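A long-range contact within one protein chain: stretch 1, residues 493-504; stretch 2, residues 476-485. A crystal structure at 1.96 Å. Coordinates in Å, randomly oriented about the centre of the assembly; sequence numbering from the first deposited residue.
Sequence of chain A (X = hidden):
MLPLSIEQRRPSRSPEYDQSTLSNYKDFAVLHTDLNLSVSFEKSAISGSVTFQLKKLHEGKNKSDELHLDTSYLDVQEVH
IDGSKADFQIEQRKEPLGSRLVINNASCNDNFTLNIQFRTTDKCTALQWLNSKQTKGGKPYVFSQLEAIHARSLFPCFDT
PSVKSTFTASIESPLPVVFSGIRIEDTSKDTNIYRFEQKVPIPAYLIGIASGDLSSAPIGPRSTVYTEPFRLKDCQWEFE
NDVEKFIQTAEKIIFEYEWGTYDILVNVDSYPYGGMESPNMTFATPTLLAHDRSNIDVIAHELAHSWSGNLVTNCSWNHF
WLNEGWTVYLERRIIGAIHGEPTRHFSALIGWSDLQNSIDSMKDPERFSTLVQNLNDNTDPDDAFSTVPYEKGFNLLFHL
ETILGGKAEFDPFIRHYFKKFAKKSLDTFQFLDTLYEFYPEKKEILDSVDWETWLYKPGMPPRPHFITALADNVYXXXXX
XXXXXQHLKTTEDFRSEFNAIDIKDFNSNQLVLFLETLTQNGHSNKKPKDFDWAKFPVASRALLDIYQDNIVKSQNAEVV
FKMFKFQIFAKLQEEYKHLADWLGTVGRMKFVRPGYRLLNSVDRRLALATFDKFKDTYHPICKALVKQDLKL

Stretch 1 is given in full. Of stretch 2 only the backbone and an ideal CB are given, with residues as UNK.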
# COMPACT_ATOMS: atom_id res chain seq x y z
N ASP A 493 21.47 39.66 2.76
CA ASP A 493 21.66 39.42 1.32
C ASP A 493 20.55 38.50 0.83
O ASP A 493 19.89 38.76 -0.18
CB ASP A 493 23.04 38.80 1.04
CG ASP A 493 24.20 39.80 1.18
OD1 ASP A 493 23.96 41.01 1.05
OD2 ASP A 493 25.36 39.36 1.41
N PHE A 494 20.34 37.42 1.57
CA PHE A 494 19.36 36.42 1.17
C PHE A 494 17.94 36.98 1.10
O PHE A 494 17.19 36.65 0.18
CB PHE A 494 19.45 35.21 2.09
CG PHE A 494 20.61 34.31 1.78
CD1 PHE A 494 21.79 34.40 2.50
CD2 PHE A 494 20.53 33.38 0.76
CE1 PHE A 494 22.86 33.58 2.21
CE2 PHE A 494 21.59 32.55 0.47
CZ PHE A 494 22.75 32.65 1.19
N ARG A 495 17.57 37.82 2.06
CA ARG A 495 16.23 38.40 2.08
C ARG A 495 16.00 39.32 0.89
O ARG A 495 14.86 39.52 0.46
CB ARG A 495 15.98 39.15 3.39
CG ARG A 495 15.99 38.27 4.62
CD ARG A 495 14.93 38.72 5.60
NE ARG A 495 15.20 38.24 6.95
CZ ARG A 495 15.89 38.92 7.86
NH1 ARG A 495 16.37 40.12 7.56
NH2 ARG A 495 16.09 38.41 9.07
N SER A 496 17.08 39.89 0.36
CA SER A 496 16.99 40.72 -0.84
C SER A 496 16.75 39.89 -2.09
O SER A 496 16.09 40.34 -3.01
CB SER A 496 18.24 41.58 -1.00
OG SER A 496 18.32 42.53 0.04
N GLU A 497 17.28 38.66 -2.12
CA GLU A 497 17.07 37.76 -3.26
C GLU A 497 15.78 36.95 -3.12
O GLU A 497 15.07 36.70 -4.11
CB GLU A 497 18.26 36.81 -3.41
CG GLU A 497 19.21 37.17 -4.53
CD GLU A 497 18.61 36.98 -5.91
OE1 GLU A 497 17.84 37.86 -6.36
OE2 GLU A 497 18.89 35.95 -6.56
N PHE A 498 15.48 36.52 -1.90
CA PHE A 498 14.41 35.56 -1.68
C PHE A 498 13.32 36.12 -0.77
O PHE A 498 13.61 36.90 0.13
CB PHE A 498 14.98 34.30 -1.03
CG PHE A 498 16.02 33.59 -1.87
CD1 PHE A 498 15.63 32.80 -2.95
CD2 PHE A 498 17.37 33.69 -1.57
CE1 PHE A 498 16.59 32.14 -3.73
CE2 PHE A 498 18.33 33.02 -2.34
CZ PHE A 498 17.94 32.25 -3.42
N ASN A 499 12.08 35.73 -1.01
CA ASN A 499 11.08 35.90 0.04
C ASN A 499 9.87 34.96 -0.04
O ASN A 499 9.65 34.27 -1.03
CB ASN A 499 10.68 37.36 0.23
CG ASN A 499 10.80 37.81 1.68
OD1 ASN A 499 11.91 38.09 2.16
ND2 ASN A 499 9.68 37.87 2.39
N ALA A 500 9.10 34.95 1.04
CA ALA A 500 7.97 34.04 1.19
C ALA A 500 7.16 33.98 -0.09
O ALA A 500 6.50 32.98 -0.39
CB ALA A 500 7.09 34.47 2.35
N ILE A 501 7.21 35.06 -0.86
CA ILE A 501 6.46 35.17 -2.10
C ILE A 501 6.76 34.04 -3.09
O ILE A 501 5.88 33.63 -3.86
CB ILE A 501 6.74 36.51 -2.81
CG1 ILE A 501 6.54 37.69 -1.85
CG2 ILE A 501 5.87 36.65 -4.04
CD1 ILE A 501 7.63 37.84 -0.80
N ASP A 502 7.99 33.54 -3.10
CA ASP A 502 8.38 32.65 -4.19
C ASP A 502 7.82 31.23 -4.06
O ASP A 502 7.80 30.48 -5.03
CB ASP A 502 9.89 32.66 -4.49
CG ASP A 502 10.74 32.63 -3.24
OD1 ASP A 502 11.84 33.24 -3.23
OD2 ASP A 502 10.30 31.99 -2.27
N ILE A 503 7.33 30.88 -2.87
CA ILE A 503 6.68 29.59 -2.70
C ILE A 503 5.19 29.71 -2.38
O ILE A 503 4.51 28.71 -2.18
CB ILE A 503 7.37 28.72 -1.64
CG1 ILE A 503 7.19 29.33 -0.24
CG2 ILE A 503 8.85 28.55 -1.98
CD1 ILE A 503 7.78 28.48 0.87
N LYS A 504 4.70 30.95 -2.36
CA LYS A 504 3.29 31.22 -2.12
C LYS A 504 2.37 30.36 -2.99
O LYS A 504 1.27 30.02 -2.58
CB LYS A 504 2.98 32.71 -2.35
CG LYS A 504 1.49 33.02 -2.46
CD LYS A 504 1.23 34.47 -2.87
CE LYS A 504 1.52 35.45 -1.73
NZ LYS A 504 1.25 36.86 -2.13
N UNK A 476 13.56 25.50 -11.01
CA UNK A 476 14.22 26.80 -11.09
C UNK A 476 14.64 27.35 -9.73
O UNK A 476 15.77 27.81 -9.57
CB UNK A 476 13.29 27.80 -11.78
N UNK A 477 13.75 27.31 -8.75
CA UNK A 477 14.05 27.85 -7.44
C UNK A 477 15.17 27.07 -6.76
O UNK A 477 16.10 27.67 -6.22
CB UNK A 477 12.79 27.84 -6.57
N UNK A 478 15.07 25.74 -6.75
CA UNK A 478 16.12 24.93 -6.13
C UNK A 478 17.48 25.26 -6.75
O UNK A 478 18.46 25.45 -6.04
CB UNK A 478 15.81 23.44 -6.28
N UNK A 479 17.52 25.33 -8.07
CA UNK A 479 18.74 25.76 -8.76
C UNK A 479 19.21 27.13 -8.24
O UNK A 479 20.37 27.31 -7.89
CB UNK A 479 18.50 25.82 -10.27
N UNK A 480 18.28 28.09 -8.17
CA UNK A 480 18.59 29.44 -7.72
C UNK A 480 19.16 29.46 -6.29
O UNK A 480 20.12 30.17 -6.01
CB UNK A 480 17.33 30.31 -7.79
N UNK A 481 18.55 28.68 -5.40
CA UNK A 481 19.05 28.54 -4.04
C UNK A 481 20.44 27.94 -4.02
O UNK A 481 21.30 28.41 -3.27
CB UNK A 481 18.10 27.68 -3.21
N UNK A 482 20.67 26.91 -4.82
CA UNK A 482 21.99 26.28 -4.84
C UNK A 482 23.06 27.29 -5.26
O UNK A 482 24.16 27.31 -4.71
CB UNK A 482 22.00 25.08 -5.79
N UNK A 483 22.71 28.13 -6.23
CA UNK A 483 23.64 29.12 -6.77
C UNK A 483 23.93 30.23 -5.77
O UNK A 483 25.08 30.57 -5.52
CB UNK A 483 23.08 29.72 -8.06
N UNK A 484 22.86 30.81 -5.22
CA UNK A 484 22.97 31.96 -4.33
C UNK A 484 23.65 31.63 -3.00
O UNK A 484 24.21 32.51 -2.35
CB UNK A 484 21.58 32.53 -4.06
N UNK A 485 23.61 30.36 -2.62
CA UNK A 485 24.25 29.88 -1.40
C UNK A 485 25.76 30.12 -1.46
O UNK A 485 26.42 30.25 -0.42
CB UNK A 485 23.95 28.39 -1.19

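The backbone N atoms of 480 to 485 donate to the carbonyl oxygens of 476 to 481, so proline would cost a helix bond there; the CB directions follow the helical repeat. The helix runs nearly antiparallel to helix 493-497, at 154°, with axes 11.9 Å apart at closest.

Position 476 has nothing of stretch 1 within 5.5 Å of its ideal CB, so many residues would serve; the deposited one is Gln476, which makes no contact.

Position 477 points its CA-to-CB bond toward stretch 1, yet its ideal CB also finds nothing within 5.5 Å. The space ahead is bordered by the Phe498 ring, Ile503 and Asp502, so a medium to large apolar chain, Leu, Ile or Met, would suit. It is Leu477 (chi1 t, chi2 p). Its CD2 packs 3.7 Å from Ile503 CG2, while its CD1 lies 4.2 Å from Phe498 CE1, at the ring edge, and 4.1 Å from Asp502 OD1.

Positions 478 and 479 are out of reach of stretch 1, which cannot discriminate among residues there. They are Ala478 and Asp479.

Position 480 points toward stretch 1, with its ideal CB 4.5 Å from Phe498 CE1. Beyond the ring lie the carboxylate and the carbonyl oxygen of Glu497, so a long chain with an apolar stem and a donor or positive end fits: Lys or Arg, perhaps Gln. Lys480 is deposited, with all four chi angles t. The extended chain carries CD past the ring, 3.7 Å from Phe498 CE1, and lets NZ donate a hydrogen bond to Glu497 O at 3.3 Å. The salt bridge from NZ to Glu497 OE2 is long, at 3.8 Å.

At position 481 the CA-to-CB bond points sideways, and the ideal CB is 4.6 Å from Phe498 CZ. Phe494 and Phe498 both offer rings nearby, so Leu or Met could pack, but a broad aromatic could reach both. Trp481 does so, its chi1 of -93° lying between wells. Its five-membered ring forms an offset stack with Phe498, centroids 3.8 Å apart and planes at 13°; NE1 lies over the Phe498 face, 3.3 Å from Phe498 CD1. Its six-membered ring is near parallel to Phe494 (9°) but slid apart, with centroids 5.7 Å apart, so those rings barely overlap.

Position 482 points away, and 483 sideways; neither ideal CB has an atom of stretch 1 within 5.5 Å, so stretch 1 does not choose among side chains there. Val482 makes no contact, and the end of Glu483 leads away.

Position 484 points toward stretch 1, its ideal CB 3.7 Å from Phe498 CZ and 4.5 Å from Phe494 CE2. Space is tight at the CB, favouring Ala or a slender, flexible chain such as Met. Met484 (chi1 m, chi2 m) sets CB 3.7 Å from Phe498 CZ, at the ring edge, and CE 3.5 Å from Glu497 OE2.

Position 485 points away, so its backbone makes the closer approach and stretch 1 demands little of the side chain. Ala485 places CA 4.1 Å from Phe494 CZ, at the ring edge.

Stretch 2, residues 476-485: QLADKWVEMA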
# COMPACT_ATOMS: atom_id res chain seq x y z
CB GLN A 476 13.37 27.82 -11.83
CG GLN A 476 13.21 27.49 -13.30
CD GLN A 476 12.28 28.45 -14.00
OE1 GLN A 476 12.18 29.62 -13.62
NE2 GLN A 476 11.59 27.97 -15.03
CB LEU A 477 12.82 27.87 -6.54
CG LEU A 477 12.99 28.57 -5.19
CD1 LEU A 477 13.31 30.05 -5.41
CD2 LEU A 477 11.75 28.40 -4.34
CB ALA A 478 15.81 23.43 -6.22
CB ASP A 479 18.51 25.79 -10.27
CG ASP A 479 18.20 24.41 -10.84
OD1 ASP A 479 18.41 23.41 -10.13
OD2 ASP A 479 17.74 24.33 -12.01
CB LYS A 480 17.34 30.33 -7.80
CG LYS A 480 17.60 31.80 -7.51
CD LYS A 480 16.28 32.59 -7.42
CE LYS A 480 16.51 34.05 -7.03
NZ LYS A 480 15.25 34.80 -6.77
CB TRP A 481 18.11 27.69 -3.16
CG TRP A 481 17.14 28.55 -2.42
CD1 TRP A 481 15.85 28.82 -2.77
CD2 TRP A 481 17.41 29.29 -1.23
NE1 TRP A 481 15.28 29.67 -1.84
CE2 TRP A 481 16.22 29.98 -0.89
CE3 TRP A 481 18.54 29.45 -0.42
CZ2 TRP A 481 16.14 30.80 0.23
CZ3 TRP A 481 18.45 30.26 0.69
CH2 TRP A 481 17.26 30.93 1.00
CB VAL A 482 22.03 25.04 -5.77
CG1 VAL A 482 23.45 24.53 -5.90
CG2 VAL A 482 21.15 23.93 -5.20
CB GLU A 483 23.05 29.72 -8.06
CG GLU A 483 24.10 30.21 -9.06
CD GLU A 483 24.84 29.06 -9.74
OE1 GLU A 483 24.79 27.92 -9.23
OE2 GLU A 483 25.48 29.30 -10.79
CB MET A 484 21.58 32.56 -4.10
CG MET A 484 20.99 33.17 -5.35
SD MET A 484 22.08 34.44 -6.04
CE MET A 484 21.70 34.28 -7.79
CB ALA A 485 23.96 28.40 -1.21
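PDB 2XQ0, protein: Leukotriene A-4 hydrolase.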